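PDB 5XEI: chromosome partition protein Smc from Pyrococcus yayanosii, which probably condenses and partitions chromosomes as an ATP-dependent SMC homodimer, represented here by its ABC-type head domain with a length of coiled coil. Local coordinates for residues A170-K175 against N355-E360; A230-E235 against E274-E279. All blocks are in the same frame, centred on the assembly; numbering follows the deposited sequence.

Contact 1: residues A170-K175 against N355-E360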
ATOM      1  N   ALA A 170       4.769   4.895  -8.421  1.00 51.71           N
ATOM      2  CA  ALA A 170       3.913   4.895  -7.236  1.00 55.42           C
ATOM      3  C   ALA A 170       2.542   4.308  -7.540  1.00 62.19           C
ATOM      4  O   ALA A 170       1.966   3.595  -6.707  1.00 63.14           O
ATOM      5  CB  ALA A 170       3.761   6.304  -6.681  1.00 40.21           C
ATOM      6  N   GLU A 171       2.006   4.577  -8.729  1.00 53.62           N
ATOM      7  CA  GLU A 171       0.666   4.088  -9.029  1.00 59.22           C
ATOM      8  C   GLU A 171       0.612   2.566  -8.975  1.00 61.01           C
ATOM      9  O   GLU A 171      -0.344   1.985  -8.440  1.00 57.17           O
ATOM     10  CB  GLU A 171       0.230   4.624 -10.384  1.00 63.08           C
ATOM     11  CG  GLU A 171       0.640   6.080 -10.524  1.00 69.87           C
ATOM     12  CD  GLU A 171       0.395   6.631 -11.901  1.00 97.39           C
ATOM     13  OE1 GLU A 171       1.108   6.211 -12.839  1.00 91.04           O
ATOM     14  OE2 GLU A 171      -0.507   7.488 -12.038  1.00 99.57           O
ATOM     15  N   TYR A 172       1.654   1.907  -9.486  1.00 59.52           N
ATOM     16  CA  TYR A 172       1.747   0.455  -9.378  1.00 52.42           C
ATOM     17  C   TYR A 172       1.928   0.025  -7.931  1.00 55.62           C
ATOM     18  O   TYR A 172       1.421  -1.027  -7.523  1.00 52.01           O
ATOM     19  CB  TYR A 172       2.899  -0.061 -10.241  1.00 50.14           C
ATOM     20  CG  TYR A 172       2.683   0.173 -11.706  1.00 47.89           C
ATOM     21  CD1 TYR A 172       3.052   1.379 -12.300  1.00 53.74           C
ATOM     22  CD2 TYR A 172       2.088  -0.800 -12.502  1.00 48.67           C
ATOM     23  CE1 TYR A 172       2.840   1.611 -13.656  1.00 49.36           C
ATOM     24  CE2 TYR A 172       1.871  -0.581 -13.862  1.00 49.56           C
ATOM     25  CZ  TYR A 172       2.254   0.628 -14.426  1.00 49.17           C
ATOM     26  OH  TYR A 172       2.045   0.870 -15.760  1.00 53.20           O
ATOM     27  N   ASP A 173       2.641   0.822  -7.129  1.00 58.00           N
ATOM     28  CA  ASP A 173       2.821   0.430  -5.733  1.00 56.43           C
ATOM     29  C   ASP A 173       1.523   0.539  -4.939  1.00 58.11           C
ATOM     30  O   ASP A 173       1.287  -0.268  -4.031  1.00 58.94           O
ATOM     31  CB  ASP A 173       3.935   1.247  -5.101  1.00 58.01           C
ATOM     32  CG  ASP A 173       5.321   0.735  -5.492  1.00 63.90           C
ATOM     33  OD1 ASP A 173       5.746  -0.331  -4.981  1.00 61.38           O
ATOM     34  OD2 ASP A 173       5.983   1.392  -6.320  1.00 65.51           O
ATOM     35  N   ALA A 174       0.653   1.489  -5.288  1.00 58.49           N
ATOM     36  CA  ALA A 174      -0.671   1.539  -4.672  1.00 57.38           C
ATOM     37  C   ALA A 174      -1.496   0.301  -5.017  1.00 61.96           C
ATOM     38  O   ALA A 174      -2.131  -0.294  -4.141  1.00 61.81           O
ATOM     39  CB  ALA A 174      -1.406   2.807  -5.100  1.00 51.09           C
ATOM     40  N   LYS A 175      -1.518  -0.102  -6.295  1.00 59.19           N
ATOM     41  CA  LYS A 175      -2.233  -1.327  -6.651  1.00 53.53           C
ATOM     42  C   LYS A 175      -1.640  -2.529  -5.927  1.00 53.05           C
ATOM     43  O   LYS A 175      -2.344  -3.250  -5.214  1.00 56.02           O
ATOM     44  CB  LYS A 175      -2.219  -1.548  -8.161  1.00 53.08           C
ATOM     45  CG  LYS A 175      -3.148  -0.623  -8.914  1.00 54.06           C
ATOM     46  CD  LYS A 175      -3.351  -1.108 -10.341  1.00 57.59           C
ATOM     47  CE  LYS A 175      -4.465  -0.317 -11.011  1.00 67.34           C
ATOM     48  NZ  LYS A 175      -4.754  -0.815 -12.382  1.00 72.43           N
ATOM     49  N   ASN A 355       2.437 -10.565  -9.138  1.00 46.31           N
ATOM     50  CA  ASN A 355       3.612 -10.687  -9.985  1.00 48.58           C
ATOM     51  C   ASN A 355       3.481  -9.868 -11.257  1.00 45.77           C
ATOM     52  O   ASN A 355       4.479  -9.360 -11.765  1.00 45.05           O
ATOM     53  CB  ASN A 355       3.867 -12.148 -10.303  1.00 48.97           C
ATOM     54  CG  ASN A 355       4.275 -12.911  -9.089  1.00 53.10           C
ATOM     55  OD1 ASN A 355       3.742 -13.974  -8.801  1.00 58.69           O
ATOM     56  ND2 ASN A 355       5.200 -12.346  -8.329  1.00 61.67           N
ATOM     57  N   GLU A 356       2.269  -9.718 -11.784  1.00 45.47           N
ATOM     58  CA  GLU A 356       2.086  -8.836 -12.925  1.00 46.27           C
ATOM     59  C   GLU A 356       2.439  -7.403 -12.568  1.00 51.72           C
ATOM     60  O   GLU A 356       3.067  -6.692 -13.363  1.00 48.50           O
ATOM     61  CB  GLU A 356       0.655  -8.921 -13.431  1.00 51.32           C
ATOM     62  CG  GLU A 356       0.474 -10.053 -14.408  1.00 62.94           C
ATOM     63  CD  GLU A 356       1.451  -9.941 -15.575  1.00 80.44           C
ATOM     64  OE1 GLU A 356       2.104 -10.963 -15.899  1.00 88.51           O
ATOM     65  OE2 GLU A 356       1.568  -8.830 -16.161  1.00 70.19           O
ATOM     66  N   ILE A 357       2.060  -6.968 -11.363  1.00 47.95           N
ATOM     67  CA  ILE A 357       2.318  -5.591 -10.968  1.00 47.67           C
ATOM     68  C   ILE A 357       3.818  -5.324 -10.899  1.00 50.54           C
ATOM     69  O   ILE A 357       4.319  -4.353 -11.485  1.00 44.08           O
ATOM     70  CB  ILE A 357       1.624  -5.282  -9.634  1.00 46.99           C
ATOM     71  CG1 ILE A 357       0.120  -5.150  -9.848  1.00 49.88           C
ATOM     72  CG2 ILE A 357       2.145  -3.987  -9.074  1.00 48.83           C
ATOM     73  CD1 ILE A 357      -0.285  -3.840 -10.487  1.00 49.55           C
ATOM     74  N   GLU A 358       4.560  -6.178 -10.185  1.00 49.57           N
ATOM     75  CA  GLU A 358       5.986  -5.922 -10.016  1.00 44.94           C
ATOM     76  C   GLU A 358       6.678  -5.816 -11.363  1.00 51.47           C
ATOM     77  O   GLU A 358       7.518  -4.932 -11.569  1.00 52.16           O
ATOM     78  CB  GLU A 358       6.645  -7.014  -9.185  1.00 41.18           C
ATOM     79  CG  GLU A 358       6.049  -7.189  -7.823  1.00 62.74           C
ATOM     80  CD  GLU A 358       6.413  -8.537  -7.199  1.00 73.86           C
ATOM     81  OE1 GLU A 358       6.742  -9.478  -7.973  1.00 71.79           O
ATOM     82  OE2 GLU A 358       6.345  -8.659  -5.946  1.00 75.88           O
ATOM     83  N   LYS A 359       6.319  -6.689 -12.301  1.00 47.59           N
ATOM     84  CA  LYS A 359       6.971  -6.668 -13.595  1.00 44.49           C
ATOM     85  C   LYS A 359       6.543  -5.462 -14.425  1.00 41.56           C
ATOM     86  O   LYS A 359       7.379  -4.858 -15.101  1.00 38.33           O
ATOM     87  CB  LYS A 359       6.713  -7.985 -14.321  1.00 46.25           C
ATOM     88  CG  LYS A 359       7.035  -9.195 -13.452  1.00 58.73           C
ATOM     89  CD  LYS A 359       8.488  -9.147 -12.905  1.00 69.75           C
ATOM     90  CE  LYS A 359       8.943 -10.505 -12.322  1.00 72.11           C
ATOM     91  NZ  LYS A 359       7.835 -11.182 -11.536  1.00 58.89           N
ATOM     92  N   GLU A 360       5.275  -5.062 -14.364  1.00 39.77           N
ATOM     93  CA  GLU A 360       4.905  -3.780 -14.955  1.00 42.46           C
ATOM     94  C   GLU A 360       5.710  -2.642 -14.335  1.00 47.94           C
ATOM     95  O   GLU A 360       6.340  -1.850 -15.047  1.00 41.21           O
ATOM     96  CB  GLU A 360       3.418  -3.527 -14.768  1.00 45.69           C
ATOM     97  CG  GLU A 360       2.542  -4.445 -15.558  1.00 48.07           C
ATOM     98  CD  GLU A 360       1.081  -4.216 -15.249  1.00 57.29           C
ATOM     99  OE1 GLU A 360       0.509  -3.185 -15.672  1.00 65.56           O
ATOM    100  OE2 GLU A 360       0.510  -5.056 -14.537  1.00 62.97           O
TER
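Tyr172 of helix 170-246 leans across to Ile357 and Glu360 of helix 321-383, and its side chain makes a large share of the buried surface between the two segments. Its CB starts 4.2 Å from Ile357 CG2, an apolar touch beside the closer approach of that methyl to the backbone, where Tyr172 O and Ile357 CG2 lie 3.4 Å apart. With CG swung to the side of the backbone N and opposite the carbonyl carbon (chi1 -65°), the ring passes Ile357 and reaches Glu360. CD2 is 3.8 Å from Glu360 CB, and CE2 comes nearer to the same atom at 3.4 Å. Glu360 OE1 lies in the ring plane, at the edge by CE2 (3.5 Å), while the carboxylate itself is turned 83° from the ring.

The two segments run antiparallel, at 169° with axes 9.5 Å apart, as expected of the SMC coiled-coil arm, in which an outgoing and a returning helix pack together. This is the part of the arm nearer the head. Ile357 suits the buried position because its two branches serve different neighbours: CG2 meets Tyr172, while CD1 reaches 3.8 Å from Lys175 CB and also touches Lys175 CD. The lysine offers only its aliphatic stem here, and its extended chain carries the ammonium away from the partner helix; NZ stays 6.6 Å from Glu360 OE1, too far for a salt bridge. Tyrosine and glutamate suit partly exposed flanks, where hydrocarbon can pack while polar ends remain at the border. The ring also touches Lys361 and Val364, and Asp173 makes a salt bridge to Lys361.

Contact 2: residues A230-E235 against E274-E279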
ATOM      1  N   ALA A 230     -43.810 -63.173  18.117  1.00 75.34           N
ATOM      2  CA  ALA A 230     -43.737 -64.604  17.827  1.00 68.41           C
ATOM      3  C   ALA A 230     -43.970 -65.435  19.080  1.00 73.74           C
ATOM      4  O   ALA A 230     -44.894 -66.253  19.130  1.00 79.77           O
ATOM      5  CB  ALA A 230     -42.383 -64.952  17.211  1.00 60.49           C
ATOM      6  N   LEU A 231     -43.129 -65.245  20.106  1.00 74.67           N
ATOM      7  CA  LEU A 231     -43.309 -65.972  21.361  1.00 75.38           C
ATOM      8  C   LEU A 231     -44.745 -65.875  21.845  1.00 82.45           C
ATOM      9  O   LEU A 231     -45.245 -66.782  22.517  1.00 90.18           O
ATOM     10  CB  LEU A 231     -42.361 -65.437  22.438  1.00 72.26           C
ATOM     11  CG  LEU A 231     -42.775 -65.632  23.906  1.00 72.97           C
ATOM     12  CD1 LEU A 231     -42.677 -67.087  24.303  1.00 85.25           C
ATOM     13  CD2 LEU A 231     -41.959 -64.798  24.852  1.00 68.88           C
ATOM     14  N   LEU A 232     -45.440 -64.813  21.466  1.00 78.72           N
ATOM     15  CA  LEU A 232     -46.782 -64.618  21.975  1.00 81.78           C
ATOM     16  C   LEU A 232     -47.824 -65.388  21.162  1.00 89.96           C
ATOM     17  O   LEU A 232     -48.750 -65.967  21.742  1.00 94.56           O
ATOM     18  CB  LEU A 232     -47.074 -63.129  22.025  1.00 77.94           C
ATOM     19  CG  LEU A 232     -48.508 -62.735  22.254  1.00 79.07           C
ATOM     20  CD1 LEU A 232     -48.993 -63.413  23.493  1.00 87.41           C
ATOM     21  CD2 LEU A 232     -48.422 -61.299  22.539  1.00 78.76           C
ATOM     22  N   LEU A 233     -47.695 -65.432  19.833  1.00 84.87           N
ATOM     23  CA  LEU A 233     -48.596 -66.267  19.043  1.00 82.43           C
ATOM     24  C   LEU A 233     -48.521 -67.723  19.490  1.00 90.01           C
ATOM     25  O   LEU A 233     -49.550 -68.379  19.690  1.00 94.27           O
ATOM     26  CB  LEU A 233     -48.267 -66.128  17.559  1.00 80.30           C
ATOM     27  CG  LEU A 233     -48.665 -64.779  16.970  1.00 88.31           C
ATOM     28  CD1 LEU A 233     -48.156 -64.586  15.548  1.00 88.01           C
ATOM     29  CD2 LEU A 233     -50.160 -64.661  17.012  1.00 80.66           C
ATOM     30  N   GLY A 234     -47.304 -68.238  19.675  1.00 87.84           N
ATOM     31  CA  GLY A 234     -47.159 -69.546  20.290  1.00 90.25           C
ATOM     32  C   GLY A 234     -47.720 -69.601  21.698  1.00 92.49           C
ATOM     33  O   GLY A 234     -48.361 -70.585  22.076  1.00101.09           O
ATOM     34  N   GLU A 235     -47.517 -68.534  22.484  1.00 87.69           N
ATOM     35  CA  GLU A 235     -47.931 -68.508  23.889  1.00 93.24           C
ATOM     36  C   GLU A 235     -49.431 -68.743  24.094  1.00102.50           C
ATOM     37  O   GLU A 235     -49.849 -68.905  25.249  1.00106.59           O
ATOM     38  CB  GLU A 235     -47.551 -67.174  24.560  1.00 90.43           C
ATOM     39  CG  GLU A 235     -46.359 -67.215  25.540  1.00 89.83           C
ATOM     40  CD  GLU A 235     -46.148 -65.884  26.302  1.00 94.21           C
ATOM     41  OE1 GLU A 235     -46.898 -64.916  26.048  1.00 92.03           O
ATOM     42  OE2 GLU A 235     -45.233 -65.798  27.158  1.00 97.82           O
ATOM     43  N   GLU A 274     -57.178 -65.071  27.919  1.00 97.25           N
ATOM     44  CA  GLU A 274     -57.953 -63.985  27.309  1.00102.31           C
ATOM     45  C   GLU A 274     -57.105 -62.808  26.881  1.00102.56           C
ATOM     46  O   GLU A 274     -57.194 -62.319  25.746  1.00106.11           O
ATOM     47  CB  GLU A 274     -58.986 -63.432  28.287  1.00106.68           C
ATOM     48  CG  GLU A 274     -58.423 -63.394  29.710  1.00110.34           C
ATOM     49  CD  GLU A 274     -59.482 -63.141  30.784  1.00116.33           C
ATOM     50  OE1 GLU A 274     -59.524 -62.018  31.334  1.00114.93           O
ATOM     51  OE2 GLU A 274     -60.340 -64.018  31.030  1.00115.59           O
ATOM     52  N   GLU A 275     -56.283 -62.343  27.812  1.00 98.69           N
ATOM     53  CA  GLU A 275     -55.637 -61.068  27.612  1.00 94.85           C
ATOM     54  C   GLU A 275     -54.360 -61.220  26.783  1.00 96.15           C
ATOM     55  O   GLU A 275     -54.048 -60.337  25.975  1.00 96.36           O
ATOM     56  CB  GLU A 275     -55.418 -60.414  28.975  1.00 86.46           C
ATOM     57  CG  GLU A 275     -55.777 -58.954  28.948  1.00 88.59           C
ATOM     58  CD  GLU A 275     -54.646 -58.157  28.343  1.00 93.21           C
ATOM     59  OE1 GLU A 275     -53.525 -58.693  28.349  1.00 91.03           O
ATOM     60  OE2 GLU A 275     -54.869 -57.034  27.838  1.00 94.52           O
ATOM     61  N   LYS A 276     -53.654 -62.357  26.892  1.00 88.37           N
ATOM     62  CA  LYS A 276     -52.571 -62.597  25.942  1.00 85.81           C
ATOM     63  C   LYS A 276     -53.080 -62.957  24.538  1.00 90.58           C
ATOM     64  O   LYS A 276     -52.261 -63.323  23.693  1.00 89.61           O
ATOM     65  CB  LYS A 276     -51.615 -63.677  26.481  1.00 84.14           C
ATOM     66  CG  LYS A 276     -50.522 -63.152  27.466  1.00 81.51           C
ATOM     67  CD  LYS A 276     -49.354 -62.395  26.808  1.00 84.04           C
ATOM     68  CE  LYS A 276     -48.748 -61.296  27.686  1.00 83.44           C
ATOM     69  NZ  LYS A 276     -48.923 -59.927  27.104  1.00 78.62           N
ATOM     70  N   ARG A 277     -54.389 -62.877  24.259  1.00 94.78           N
ATOM     71  CA  ARG A 277     -54.915 -62.862  22.891  1.00 97.90           C
ATOM     72  C   ARG A 277     -55.244 -61.443  22.472  1.00 95.04           C
ATOM     73  O   ARG A 277     -54.837 -60.970  21.406  1.00 94.67           O
ATOM     74  CB  ARG A 277     -56.222 -63.658  22.737  1.00104.13           C
ATOM     75  CG  ARG A 277     -56.526 -64.810  23.630  1.00 97.85           C
ATOM     76  CD  ARG A 277     -57.890 -65.445  23.281  1.00103.50           C
ATOM     77  NE  ARG A 277     -58.931 -64.632  23.765  1.00108.04           N
ATOM     78  CZ  ARG A 277     -59.737 -64.958  24.689  1.00105.18           C
ATOM     79  NH1 ARG A 277     -59.658 -66.107  25.218  1.00105.70           N
ATOM     80  NH2 ARG A 277     -60.642 -64.147  25.073  1.00101.95           N
ATOM     81  N   ARG A 278     -56.046 -60.787  23.306  1.00 87.73           N
ATOM     82  CA  ARG A 278     -56.403 -59.397  23.095  1.00 85.79           C
ATOM     83  C   ARG A 278     -55.174 -58.495  23.069  1.00 91.51           C
ATOM     84  O   ARG A 278     -55.210 -57.407  22.482  1.00 90.91           O
ATOM     85  CB  ARG A 278     -57.384 -58.990  24.185  1.00 85.62           C
ATOM     86  CG  ARG A 278     -57.563 -57.537  24.386  1.00 83.67           C
ATOM     87  CD  ARG A 278     -57.461 -57.237  25.851  1.00 85.05           C
ATOM     88  NE  ARG A 278     -57.753 -55.836  26.051  1.00 87.81           N
ATOM     89  CZ  ARG A 278     -56.895 -54.949  26.531  1.00 94.58           C
ATOM     90  NH1 ARG A 278     -55.662 -55.293  26.881  1.00 90.42           N
ATOM     91  NH2 ARG A 278     -57.279 -53.700  26.634  1.00 96.85           N
ATOM     92  N   GLU A 279     -54.071 -58.946  23.666  1.00 90.33           N
ATOM     93  CA  GLU A 279     -52.827 -58.187  23.638  1.00 84.88           C
ATOM     94  C   GLU A 279     -52.367 -57.903  22.212  1.00 84.75           C
ATOM     95  O   GLU A 279     -51.826 -56.824  21.931  1.00 88.11           O
ATOM     96  CB  GLU A 279     -51.765 -58.973  24.396  1.00 85.76           C
ATOM     97  CG  GLU A 279     -50.694 -58.169  25.083  1.00 82.54           C
ATOM     98  CD  GLU A 279     -49.390 -58.282  24.344  1.00 89.09           C
ATOM     99  OE1 GLU A 279     -49.461 -58.668  23.164  1.00 91.23           O
ATOM    100  OE2 GLU A 279     -48.316 -58.039  24.935  1.00 87.00           O
TER
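Lys276 lies across Leu232 at about a right angle, and the two residues hold most of the buried surface between helices 170-246 and 261-278. From the lysine, CB approaches Leu232 CD1 to 4.0 Å and CD to 3.5 Å, with the backbone also taking part: Lys276 O lies 3.3 Å from that same methyl. Leu232 points CG anti to its backbone N (chi1 168°), which sets CD1 against the lysine. The bent lysine chain then passes Glu235, whose OE1 is 3.6 Å from Lys276 CD but 5.5 Å from NZ, so any attraction between the charges acts only at a distance. Lysine suits this place because its methylenes can cover a leucine while its ammonium goes on to a carboxylate.

That carboxylate is on Glu279, one turn further on, where NZ forms a salt bridge to OE2 (2.9 Å) with a weak hydrogen bond. Glu279 also borders the CD2 methyl of Leu232, but this approach is modelled too tightly for its details to be trusted. Shortening Leu232 to an alanine removes both methyls, and is likely to leave the lysine methylenes without their apolar partner and open a gap between the helices. Leu280 also touches Leu232, and helix 298-315 packs on Leu231. Such side-by-side packing of oppositely directed helices, apolar inside and charged at the margin, is typical of the SMC coiled-coil arm, probably near its joint.

How the contacts relate
Helix 170-246 is common to both contacts, which sit far apart along it: their centres are 88 Å apart and their nearest atoms about 74 Å. In chain order come 170-175, 230-235, 274-279 and 355-360, so both segments of contact 2 fall between those of contact 1 in the sequence. Contact 1 pairs the outgoing helix with the returning helix 321-383 close to the head, about 10 Å from the chain's centre. Contact 2, about 85 Å from that centre, pairs it with the shorter helix 261-278 instead. The change of partner follows the arm from a long two-helix rod to a region of shorter helices, consistent with the joint of the construct.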